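Local coordinates for protein FACT complex subunit SPT16 (PDB 6A8M) that is the N-terminal domain of a FACT complex subunit that probably reorganises nucleosomes as a histone chaperone in transcription, with roles in DNA replication and repair, at residues A[74-79]-A[116-121]; A[80-85]-A[102-107]; A[150-155]-A[159-164]. One frame throughout, in Å; residues are numbered along the deposited sequence.

Contact 1 (A[74-79]-A[116-121])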
loop_
_atom_site.group_PDB
_atom_site.type_symbol
_atom_site.label_atom_id
_atom_site.label_comp_id
_atom_site.label_asym_id
_atom_site.label_seq_id
_atom_site.Cartn_x
_atom_site.Cartn_y
_atom_site.Cartn_z
ATOM N N VAL A 74 -0.012 -3.765 26.374
ATOM C CA VAL A 74 1.170 -3.153 26.969
ATOM C C VAL A 74 1.893 -2.406 25.864
ATOM O O VAL A 74 2.148 -2.970 24.794
ATOM C CB VAL A 74 2.096 -4.202 27.616
ATOM C CG1 VAL A 74 3.367 -3.523 28.139
ATOM C CG2 VAL A 74 1.378 -4.925 28.739
ATOM N N VAL A 75 2.200 -1.135 26.113
ATOM C CA VAL A 75 3.040 -0.328 25.236
ATOM C C VAL A 75 4.287 0.043 26.025
ATOM O O VAL A 75 4.181 0.641 27.100
ATOM C CB VAL A 75 2.307 0.937 24.760
ATOM C CG1 VAL A 75 3.176 1.737 23.821
ATOM C CG2 VAL A 75 0.984 0.561 24.108
ATOM N N ILE A 76 5.459 -0.314 25.501
ATOM C CA ILE A 76 6.739 0.096 26.074
ATOM C C ILE A 76 7.288 1.170 25.155
ATOM O O ILE A 76 7.544 0.909 23.974
ATOM C CB ILE A 76 7.729 -1.073 26.189
ATOM C CG1 ILE A 76 7.139 -2.220 27.013
ATOM C CG2 ILE A 76 9.096 -0.583 26.756
ATOM C CD1 ILE A 76 8.029 -3.455 27.067
ATOM N N THR A 77 7.441 2.382 25.674
ATOM C CA THR A 77 7.877 3.486 24.829
ATOM C C THR A 77 8.437 4.589 25.721
ATOM O O THR A 77 8.311 4.550 26.946
ATOM C CB THR A 77 6.734 3.997 23.942
ATOM O OG1 THR A 77 7.275 4.769 22.865
ATOM C CG2 THR A 77 5.738 4.853 24.748
ATOM N N SER A 78 9.050 5.579 25.088
ATOM C CA SER A 78 9.787 6.592 25.830
ATOM C C SER A 78 8.838 7.548 26.548
ATOM O O SER A 78 7.647 7.634 26.247
ATOM C CB SER A 78 10.680 7.389 24.886
ATOM O OG SER A 78 9.870 8.137 23.995
ATOM N N ALA A 79 9.401 8.303 27.497
ATOM C CA ALA A 79 8.589 9.258 28.239
ATOM C C ALA A 79 7.986 10.307 27.311
ATOM O O ALA A 79 6.847 10.745 27.513
ATOM C CB ALA A 79 9.432 9.916 29.332
ATOM N N LYS A 116 14.424 -5.512 31.941
ATOM C CA LYS A 116 13.501 -6.019 32.946
ATOM C C LYS A 116 12.068 -5.918 32.453
ATOM O O LYS A 116 11.267 -6.832 32.682
ATOM C CB LYS A 116 13.677 -5.257 34.256
ATOM C CG LYS A 116 12.830 -5.783 35.428
ATOM C CD LYS A 116 13.131 -7.240 35.741
ATOM C CE LYS A 116 12.458 -7.703 37.035
ATOM N NZ LYS A 116 11.019 -7.342 37.107
ATOM N N LEU A 117 11.733 -4.816 31.772
ATOM C CA LEU A 117 10.405 -4.692 31.179
ATOM C C LEU A 117 10.154 -5.822 30.187
ATOM O O LEU A 117 9.084 -6.442 30.191
ATOM C CB LEU A 117 10.242 -3.323 30.495
ATOM C CG LEU A 117 10.240 -2.079 31.394
ATOM C CD1 LEU A 117 9.985 -0.803 30.587
ATOM C CD2 LEU A 117 9.215 -2.220 32.507
ATOM N N PHE A 118 11.145 -6.122 29.335
ATOM C CA PHE A 118 10.991 -7.219 28.383
ATOM C C PHE A 118 10.790 -8.544 29.105
ATOM O O PHE A 118 9.979 -9.373 28.682
ATOM C CB PHE A 118 12.219 -7.321 27.468
ATOM C CG PHE A 118 12.439 -6.122 26.590
ATOM C CD1 PHE A 118 11.380 -5.309 26.206
ATOM C CD2 PHE A 118 13.717 -5.816 26.135
ATOM C CE1 PHE A 118 11.572 -4.220 25.390
ATOM C CE2 PHE A 118 13.926 -4.712 25.303
ATOM C CZ PHE A 118 12.853 -3.915 24.931
ATOM N N GLU A 119 11.534 -8.760 30.195
ATOM C CA GLU A 119 11.368 -9.981 30.976
ATOM C C GLU A 119 9.980 -10.036 31.606
ATOM O O GLU A 119 9.310 -11.076 31.553
ATOM C CB GLU A 119 12.467 -10.082 32.042
ATOM C CG GLU A 119 13.834 -10.377 31.436
ATOM C CD GLU A 119 15.001 -10.081 32.369
ATOM O OE1 GLU A 119 14.788 -9.503 33.456
ATOM O OE2 GLU A 119 16.144 -10.437 32.004
ATOM N N ASP A 120 9.539 -8.922 32.210
ATOM C CA ASP A 120 8.162 -8.800 32.706
ATOM C C ASP A 120 7.149 -9.145 31.622
ATOM O O ASP A 120 6.184 -9.879 31.863
ATOM C CB ASP A 120 7.883 -7.378 33.187
ATOM C CG ASP A 120 8.676 -6.989 34.400
ATOM O OD1 ASP A 120 9.345 -7.864 34.991
ATOM O OD2 ASP A 120 8.619 -5.782 34.744
ATOM N N LEU A 121 7.343 -8.599 30.418
ATOM C CA LEU A 121 6.377 -8.829 29.350
ATOM C C LEU A 121 6.351 -10.298 28.936
ATOM O O LEU A 121 5.275 -10.865 28.722
ATOM C CB LEU A 121 6.688 -7.933 28.157
ATOM C CG LEU A 121 5.729 -8.219 26.997
ATOM C CD1 LEU A 121 4.332 -7.681 27.304
ATOM C CD2 LEU A 121 6.267 -7.696 25.727
#
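The ring of Phe118 takes Ile76 at its rim: the terminal methyl CD1 of Ile76 lies close to the ring plane, 3.9 Å from CD1 and 4.0 Å from CE1 of Phe118. The same ring also pairs edge-to-face with Phe144 and with Trp148 of helix 143-158, which places the methyl beside an aromatic cluster between two helices and the sheet.

Branching lets Ile76 serve two helix residues at once. CG1 stands beside the backbone N, and an extended second torsion (chi2 175°) carries CD1 out towards the helix, where it also comes within 4.1 Å of CB of Leu117. The other branch, CG2 of Ile76, meets CD1 of Leu117 at 3.9 Å; the two side chains run past one another flank to flank, in opposite senses.

This is the layered packing of an alpha/beta sandwich, here in the N-terminal lobe of Spt16, a member of the AMP_N-like clan. Strand 74-77 and helix 116-121 run nearly antiparallel, at 168°, with their axes 10.6 Å apart. Strand alternation sends Val74 and Ile76 to this helix, while Thr77 points away from it and Val75 packs on Leu104.

One helical turn beyond Leu117, Leu121 continues the row. Its CG lies anti to the backbone N (chi1 177°), and CD1 of Leu121 approaches CB of Val74 at 4.1 Å. No hydrogen bond crosses the interface. Leu121 spreads further over Leu65 and Ala67 of strand 64-68, and Trp105 of the neighbouring strand 101-106 packs against both Val74 and Ile76.

Contact 2 (A[80-85]-A[102-107])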
loop_
_atom_site.group_PDB
_atom_site.type_symbol
_atom_site.label_atom_id
_atom_site.label_comp_id
_atom_site.label_asym_id
_atom_site.label_seq_id
_atom_site.Cartn_x
_atom_site.Cartn_y
_atom_site.Cartn_z
ATOM N N ALA A 80 8.741 10.730 26.293
ATOM C CA ALA A 80 8.242 11.736 25.357
ATOM C C ALA A 80 7.094 11.194 24.513
ATOM O O ALA A 80 6.104 11.895 24.278
ATOM C CB ALA A 80 9.378 12.222 24.462
ATOM N N LYS A 81 7.205 9.950 24.047
ATOM C CA LYS A 81 6.113 9.372 23.271
ATOM C C LYS A 81 4.911 9.081 24.150
ATOM O O LYS A 81 3.767 9.166 23.682
ATOM C CB LYS A 81 6.574 8.100 22.559
ATOM C CG LYS A 81 7.544 8.378 21.416
ATOM C CD LYS A 81 7.850 7.131 20.620
ATOM C CE LYS A 81 9.050 7.344 19.709
ATOM N NZ LYS A 81 10.333 7.204 20.438
ATOM N N THR A 82 5.154 8.724 25.413
ATOM C CA THR A 82 4.069 8.505 26.358
ATOM C C THR A 82 3.200 9.749 26.500
ATOM O O THR A 82 1.983 9.638 26.704
ATOM C CB THR A 82 4.657 8.069 27.706
ATOM O OG1 THR A 82 5.277 6.787 27.548
ATOM C CG2 THR A 82 3.590 7.949 28.758
ATOM N N ARG A 83 3.794 10.935 26.342
ATOM C CA ARG A 83 3.030 12.176 26.440
ATOM C C ARG A 83 1.931 12.261 25.383
ATOM O O ARG A 83 0.864 12.828 25.650
ATOM C CB ARG A 83 3.970 13.380 26.332
ATOM N N TYR A 84 2.162 11.710 24.182
ATOM C CA TYR A 84 1.128 11.732 23.156
ATOM C C TYR A 84 -0.011 10.777 23.472
ATOM O O TYR A 84 -1.107 10.927 22.918
ATOM C CB TYR A 84 1.711 11.366 21.793
ATOM C CG TYR A 84 2.764 12.317 21.282
ATOM C CD1 TYR A 84 2.445 13.626 20.954
ATOM C CD2 TYR A 84 4.076 11.888 21.094
ATOM C CE1 TYR A 84 3.407 14.494 20.476
ATOM C CE2 TYR A 84 5.045 12.745 20.616
ATOM C CZ TYR A 84 4.709 14.049 20.312
ATOM O OH TYR A 84 5.678 14.904 19.831
ATOM N N LEU A 85 0.226 9.805 24.357
ATOM C CA LEU A 85 -0.709 8.718 24.614
ATOM C C LEU A 85 -1.416 8.786 25.962
ATOM O O LEU A 85 -2.509 8.233 26.085
ATOM C CB LEU A 85 0.026 7.367 24.531
ATOM C CG LEU A 85 0.759 7.068 23.229
ATOM C CD1 LEU A 85 1.539 5.755 23.345
ATOM C CD2 LEU A 85 -0.230 7.030 22.060
ATOM N N ILE A 102 -5.108 -0.749 29.107
ATOM C CA ILE A 102 -3.848 -0.417 28.442
ATOM C C ILE A 102 -2.867 0.059 29.498
ATOM O O ILE A 102 -3.193 0.938 30.301
ATOM C CB ILE A 102 -4.055 0.671 27.378
ATOM C CG1 ILE A 102 -5.040 0.219 26.302
ATOM C CG2 ILE A 102 -2.715 1.092 26.749
ATOM C CD1 ILE A 102 -5.472 1.374 25.392
ATOM N N GLU A 103 -1.660 -0.506 29.492
ATOM C CA GLU A 103 -0.587 -0.071 30.376
ATOM C C GLU A 103 0.529 0.545 29.548
ATOM O O GLU A 103 1.001 -0.066 28.586
ATOM C CB GLU A 103 -0.037 -1.242 31.197
ATOM C CG GLU A 103 -1.101 -1.997 31.944
ATOM C CD GLU A 103 -0.543 -3.100 32.804
ATOM O OE1 GLU A 103 -1.337 -3.948 33.265
ATOM O OE2 GLU A 103 0.684 -3.122 33.027
ATOM N N LEU A 104 0.940 1.758 29.916
ATOM C CA LEU A 104 2.096 2.410 29.313
ATOM C C LEU A 104 3.279 2.184 30.245
ATOM O O LEU A 104 3.322 2.737 31.350
ATOM C CB LEU A 104 1.832 3.902 29.108
ATOM C CG LEU A 104 0.551 4.178 28.332
ATOM C CD1 LEU A 104 0.246 5.670 28.253
ATOM C CD2 LEU A 104 0.692 3.596 26.949
ATOM N N TRP A 105 4.224 1.361 29.813
ATOM C CA TRP A 105 5.488 1.193 30.524
ATOM C C TRP A 105 6.523 2.130 29.903
ATOM O O TRP A 105 6.818 2.036 28.707
ATOM C CB TRP A 105 5.965 -0.257 30.442
ATOM C CG TRP A 105 5.015 -1.300 31.006
ATOM C CD1 TRP A 105 3.817 -1.089 31.642
ATOM C CD2 TRP A 105 5.191 -2.716 30.951
ATOM N NE1 TRP A 105 3.236 -2.299 31.987
ATOM C CE2 TRP A 105 4.062 -3.312 31.573
ATOM C CE3 TRP A 105 6.189 -3.545 30.426
ATOM C CZ2 TRP A 105 3.922 -4.692 31.697
ATOM C CZ3 TRP A 105 6.044 -4.915 30.550
ATOM C CH2 TRP A 105 4.919 -5.477 31.171
ATOM N N GLN A 106 7.085 3.027 30.708
ATOM C CA GLN A 106 8.024 4.011 30.190
ATOM C C GLN A 106 9.401 3.364 30.047
ATOM O O GLN A 106 9.935 2.833 31.018
ATOM C CB GLN A 106 8.061 5.200 31.139
ATOM C CG GLN A 106 8.835 6.404 30.690
ATOM C CD GLN A 106 8.703 7.540 31.695
ATOM O OE1 GLN A 106 9.620 7.806 32.482
ATOM N NE2 GLN A 106 7.550 8.199 31.688
ATOM N N SER A 107 9.952 3.371 28.839
ATOM C CA SER A 107 11.291 2.850 28.611
ATOM C C SER A 107 12.342 3.839 29.118
ATOM O O SER A 107 12.049 4.978 29.488
ATOM C CB SER A 107 11.510 2.570 27.127
ATOM O OG SER A 107 11.579 3.779 26.381
#
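Leu104 makes the apolar contact with a single methyl. Its CD1 sits against two helix residues one turn apart, 4.1 Å from CG2 of Thr82 and 4.1 Å from CB of Leu85. The leucine is extended (chi2 175°), which pushes CD1 away from the strand towards the helix, and its side chain passes that of Thr82 in the opposite direction. Val75 of the adjacent strand and Val89, one turn further along the helix from Leu85, pack on Leu104 too, while Leu85 also touches Ile7.

No hydrogen bond joins the two segments; their polar groups find partners within their own element or elsewhere in the lobe. Thr82 divides its branches between the two tasks: CG2 lies anti to the backbone N and packs on the strand, while OG1 is hydrogen-bonded to the carbonyl O of Ser78, back at the start of the helix. Ser78 occupies the N-cap position, and its hydroxyl caps the backbone N of Lys81.

On the strand, NE1 of Trp105 donates to OE2 of Glu103 over 2.9 Å. The bond is fairly straight (162° at the hydrogen), lies only 6° out of the indole plane and uses the anti lone pair of the carboxylate oxygen. OE1 of Glu103 forms a salt bridge with Arg124, engaging both carboxylate oxygens; the in-plane bond restrains the indole, and Arg124 helps position the carboxylate that makes it. Trp105 points away from helix 79-95 and packs on Leu117 and Leu121 of helix 113-128.

Strand 101-106 therefore has a helix on each side. Its pairing with strand 72-77, parallel and adjacent in the sheet, with helix 79-95 as the connection, is the classic beta-alpha-beta crossover.

Contact 3 (A[150-155]-A[159-164])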
loop_
_atom_site.group_PDB
_atom_site.type_symbol
_atom_site.label_atom_id
_atom_site.label_comp_id
_atom_site.label_asym_id
_atom_site.label_seq_id
_atom_site.Cartn_x
_atom_site.Cartn_y
_atom_site.Cartn_z
ATOM N N GLY A 150 17.094 -10.865 22.209
ATOM C CA GLY A 150 17.753 -11.775 23.131
ATOM C C GLY A 150 16.798 -12.376 24.147
ATOM O O GLY A 150 16.883 -13.565 24.475
ATOM N N VAL A 151 15.893 -11.555 24.674
ATOM C CA VAL A 151 14.904 -12.045 25.626
ATOM C C VAL A 151 13.964 -13.024 24.947
ATOM O O VAL A 151 13.666 -14.100 25.478
ATOM C CB VAL A 151 14.132 -10.866 26.242
ATOM C CG1 VAL A 151 12.928 -11.375 27.035
ATOM C CG2 VAL A 151 15.058 -10.044 27.142
ATOM N N TRP A 152 13.497 -12.668 23.753
ATOM C CA TRP A 152 12.535 -13.505 23.051
ATOM C C TRP A 152 13.142 -14.859 22.700
ATOM O O TRP A 152 12.528 -15.904 22.933
ATOM C CB TRP A 152 12.043 -12.798 21.790
ATOM C CG TRP A 152 11.157 -13.693 20.987
ATOM C CD1 TRP A 152 11.462 -14.300 19.817
ATOM C CD2 TRP A 152 9.841 -14.128 21.338
ATOM N NE1 TRP A 152 10.397 -15.065 19.385
ATOM C CE2 TRP A 152 9.398 -14.988 20.313
ATOM C CE3 TRP A 152 8.996 -13.881 22.422
ATOM C CZ2 TRP A 152 8.152 -15.597 20.337
ATOM C CZ3 TRP A 152 7.739 -14.486 22.437
ATOM C CH2 TRP A 152 7.336 -15.331 21.394
ATOM N N ASP A 153 14.350 -14.853 22.126
ATOM C CA ASP A 153 14.968 -16.103 21.692
ATOM C C ASP A 153 15.030 -17.106 22.830
ATOM O O ASP A 153 14.673 -18.278 22.657
ATOM C CB ASP A 153 16.364 -15.831 21.132
ATOM C CG ASP A 153 16.324 -15.195 19.748
ATOM O OD1 ASP A 153 15.244 -15.180 19.109
ATOM O OD2 ASP A 153 17.383 -14.712 19.295
ATOM N N THR A 154 15.434 -16.646 24.011
ATOM C CA THR A 154 15.480 -17.521 25.179
ATOM C C THR A 154 14.091 -17.979 25.614
ATOM O O THR A 154 13.900 -19.152 25.947
ATOM C CB THR A 154 16.187 -16.809 26.317
ATOM O OG1 THR A 154 17.577 -16.712 25.988
ATOM C CG2 THR A 154 16.033 -17.598 27.624
ATOM N N ALA A 155 13.113 -17.073 25.654
ATOM C CA ALA A 155 11.778 -17.504 26.055
ATOM C C ALA A 155 11.254 -18.600 25.136
ATOM O O ALA A 155 10.532 -19.495 25.588
ATOM C CB ALA A 155 10.812 -16.319 26.082
ATOM N N HIS A 159 10.882 -21.454 27.750
ATOM C CA HIS A 159 9.535 -21.997 27.676
ATOM C C HIS A 159 9.302 -22.532 26.266
ATOM O O HIS A 159 10.196 -22.501 25.419
ATOM C CB HIS A 159 8.532 -20.931 28.107
ATOM C CG HIS A 159 8.988 -20.150 29.304
ATOM N ND1 HIS A 159 9.910 -19.129 29.218
ATOM C CD2 HIS A 159 8.687 -20.272 30.618
ATOM C CE1 HIS A 159 10.140 -18.640 30.424
ATOM N NE2 HIS A 159 9.411 -19.316 31.292
ATOM N N GLY A 160 8.106 -23.064 26.014
ATOM C CA GLY A 160 7.857 -23.737 24.748
ATOM C C GLY A 160 7.102 -22.920 23.712
ATOM O O GLY A 160 6.236 -23.450 23.008
ATOM N N LEU A 161 7.443 -21.637 23.590
ATOM C CA LEU A 161 6.658 -20.701 22.788
ATOM C C LEU A 161 6.895 -20.906 21.296
ATOM O O LEU A 161 8.036 -21.052 20.847
ATOM C CB LEU A 161 7.008 -19.258 23.163
ATOM C CG LEU A 161 6.874 -18.869 24.639
ATOM C CD1 LEU A 161 7.203 -17.400 24.859
ATOM C CD2 LEU A 161 5.481 -19.189 25.169
ATOM N N ASN A 162 5.808 -20.909 20.523
ATOM C CA ASN A 162 5.890 -20.944 19.069
ATOM C C ASN A 162 5.410 -19.608 18.522
ATOM O O ASN A 162 4.270 -19.200 18.774
ATOM C CB ASN A 162 5.093 -22.109 18.465
ATOM C CG ASN A 162 3.658 -22.191 18.971
ATOM O OD1 ASN A 162 3.416 -22.495 20.141
ATOM N ND2 ASN A 162 2.697 -21.978 18.073
ATOM N N GLY A 163 6.296 -18.923 17.805
ATOM C CA GLY A 163 5.900 -17.720 17.095
ATOM C C GLY A 163 5.020 -18.047 15.903
ATOM O O GLY A 163 5.260 -19.001 15.159
ATOM N N VAL A 164 3.977 -17.246 15.725
ATOM C CA VAL A 164 2.963 -17.497 14.712
ATOM C C VAL A 164 2.875 -16.252 13.847
ATOM O O VAL A 164 2.567 -15.175 14.356
ATOM C CB VAL A 164 1.603 -17.820 15.347
ATOM C CG1 VAL A 164 0.521 -17.815 14.298
ATOM C CG2 VAL A 164 1.660 -19.178 16.089
#
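Leu161 sets out from the loop before strand 162-165 with CB directed at helix 143-158. At the branch point, CG of Leu161 passes the carbonyl O of Ala155 at 3.8 Å, an ordinary van der Waals approach. From there CD1 continues into the angle between two helix residues: CD1 of Leu161 is 4.0 Å from CB of Ala155 and 3.8 Å from CZ3 of Trp152. The methyl comes to the indole at a slant, and the two side chains cross.

Trp152 extends that far because its CG is anti to the backbone N (chi1 174°), which swings the six-membered ring across to the strand. There CA of Gly163 lies at the ring edge, near its plane, 4.5 Å from CZ2 of Trp152; Val132 and Leu134 of the neighbouring strand add to the apolar surroundings of the indole. Helix and strand here belong to the beta-alpha-beta unit of strand 131-134, helix 143-158 and strand 162-165.

His159, the first residue to leave helical geometry, closes the helix end. Its backbone N donates to O of Ala155 at 2.9 Å, but the bond is bent: 136° at the hydrogen, with the donor 38° above the carbonyl plane. CB of His159 also approaches O of Ala155, at 3.5 Å, and that oxygen lies at the edge of the imidazole.

One bent backbone bond thus accompanies otherwise apolar packing. The contact also buries ND1 of His159 with no partner in the model, a polar cost set beside the apolar packing of Leu161.

In the fold
All three contacts lie in the N-terminal lobe and reach one mixed six-stranded sheet, whose outermost strands, 101-106 and 162-165, belong to contacts 2 and 3. Contact 2 is nested within the chain loop closed by contact 1, and contact 3 follows both. The centres of contacts 1 and 2 are about 10 Å apart, and the two are joined by probable backbone hydrogen bonds along and just beyond the paired strands 72-77 and 101-106. Contact 3 is centred about 16 Å from contact 1, which it meets where helices 113-128 and 143-158 pack, and about 25 Å from contact 2. Together they show helices on both faces of a shared sheet building one lobe.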